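Local atomic coordinates of CalG4 (Micromonospora echinospora, PDB entry 3IA7), a protein that belongs by its C-terminal family domain to the GT-B clan and is built from two domains, each around a parallel beta-sheet. Residues 144-147 / 148-151. Residues are numbered along the deposited sequence; the frame is centred on the assembly and turned at random.
Sequences KELW and KSNG
K148 N and S149 N each reach back four residues, to K144 O at 3.0 Å and E145 O at 2.9 Å, continuing the alpha-helical ladder into the last turn of helix 142-150. N150 N closes the series on L146 O at 2.7 Å, nearly in line with the carbonyl. The chain then leaves helical geometry at G151, whose positive phi belongs to a Schellman motif, a common way of ending a helix.

The side chains illustrate how a helix end uses its own carbonyls and charges. With OG lying between the backbone N and carbonyl carbon (chi1 64°), S149 folds its hydroxyl back as a donor to L146 O at 2.7 Å. That oxygen is therefore gripped twice, the hydroxyl arriving well off the C=O direction at 112°. One turn apart, E145 and K148 run side by side; a bend at chi3 (-46°) brings K148 NZ to the syn side of E145 OE2, 3.2 Å away and out of the carboxylate plane. This salt bridge lies at the surface, where solvent would probably weaken it.

K144 instead sends its ammonium to D183, just beyond helix 178-182, while the W147 indole meets H154 edge-to-face and rests on Q152 and P155, tying the helix to the loop that leads into helix 159-170.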
loop_
_atom_site.group_PDB
_atom_site.type_symbol
_atom_site.label_atom_id
_atom_site.label_comp_id
_atom_site.label_asym_id
_atom_site.label_seq_id
_atom_site.Cartn_x
_atom_site.Cartn_y
_atom_site.Cartn_z
ATOM N N LYS A 144 27.414 -13.244 -9.128
ATOM C CA LYS A 144 28.499 -14.157 -9.403
ATOM C C LYS A 144 27.926 -15.531 -9.812
ATOM O O LYS A 144 28.475 -16.186 -10.676
ATOM C CB LYS A 144 29.397 -14.270 -8.187
ATOM C CG LYS A 144 30.254 -13.050 -7.987
ATOM C CD LYS A 144 31.225 -13.205 -6.825
ATOM C CE LYS A 144 32.085 -11.918 -6.795
ATOM N NZ LYS A 144 33.121 -12.032 -5.761
ATOM N N GLU A 145 26.814 -15.962 -9.205
ATOM C CA GLU A 145 26.232 -17.278 -9.550
ATOM C C GLU A 145 25.616 -17.251 -10.950
ATOM O O GLU A 145 25.679 -18.245 -11.673
ATOM C CB GLU A 145 25.179 -17.756 -8.521
ATOM C CG GLU A 145 25.707 -18.018 -7.106
ATOM C CD GLU A 145 26.939 -18.920 -7.073
ATOM O OE1 GLU A 145 26.796 -20.135 -7.321
ATOM O OE2 GLU A 145 28.055 -18.426 -6.793
ATOM N N LEU A 146 25.025 -16.123 -11.322
ATOM C CA LEU A 146 24.433 -15.963 -12.646
ATOM C C LEU A 146 25.491 -15.959 -13.776
ATOM O O LEU A 146 25.386 -16.727 -14.753
ATOM C CB LEU A 146 23.600 -14.692 -12.717
ATOM C CG LEU A 146 22.288 -14.807 -11.914
ATOM C CD1 LEU A 146 21.561 -13.476 -12.036
ATOM C CD2 LEU A 146 21.433 -16.024 -12.413
ATOM N N TRP A 147 26.502 -15.100 -13.621
ATOM C CA TRP A 147 27.641 -15.068 -14.546
ATOM C C TRP A 147 28.224 -16.473 -14.665
ATOM O O TRP A 147 28.493 -16.978 -15.771
ATOM C CB TRP A 147 28.680 -14.026 -14.083
ATOM C CG TRP A 147 28.160 -12.624 -14.123
ATOM C CD1 TRP A 147 27.275 -12.118 -15.023
ATOM C CD2 TRP A 147 28.477 -11.529 -13.218
ATOM N NE1 TRP A 147 27.008 -10.789 -14.738
ATOM C CE2 TRP A 147 27.739 -10.404 -13.644
ATOM C CE3 TRP A 147 29.313 -11.398 -12.100
ATOM C CZ2 TRP A 147 27.786 -9.151 -12.981
ATOM C CZ3 TRP A 147 29.374 -10.139 -11.438
ATOM C CH2 TRP A 147 28.593 -9.040 -11.886
ATOM N N LYS A 148 28.418 -17.117 -13.518
ATOM C CA LYS A 148 28.976 -18.447 -13.474
ATOM C C LYS A 148 28.128 -19.445 -14.306
ATOM O O LYS A 148 28.662 -20.224 -15.125
ATOM C CB LYS A 148 29.063 -18.908 -12.012
ATOM C CG LYS A 148 30.168 -19.927 -11.674
ATOM C CD LYS A 148 30.479 -19.961 -10.151
ATOM C CE LYS A 148 30.613 -18.511 -9.565
ATOM N NZ LYS A 148 30.976 -18.414 -8.087
ATOM N N SER A 149 26.817 -19.407 -14.076
ATOM C CA SER A 149 25.860 -20.295 -14.735
ATOM C C SER A 149 25.741 -19.972 -16.220
ATOM O O SER A 149 25.504 -20.866 -17.015
ATOM C CB SER A 149 24.484 -20.220 -14.053
ATOM O OG SER A 149 23.907 -18.917 -14.187
ATOM N N ASN A 150 25.909 -18.699 -16.578
ATOM C CA ASN A 150 25.987 -18.269 -17.989
ATOM C C ASN A 150 27.331 -18.521 -18.698
ATOM O O ASN A 150 27.440 -18.340 -19.928
ATOM C CB ASN A 150 25.619 -16.793 -18.101
ATOM C CG ASN A 150 24.164 -16.547 -17.840
ATOM O OD1 ASN A 150 23.340 -17.419 -18.099
ATOM N ND2 ASN A 150 23.826 -15.348 -17.347
ATOM N N GLY A 151 28.343 -18.941 -17.938
ATOM C CA GLY A 151 29.716 -19.075 -18.465
ATOM C C GLY A 151 30.331 -17.755 -18.927
ATOM O O GLY A 151 31.232 -17.745 -19.774
#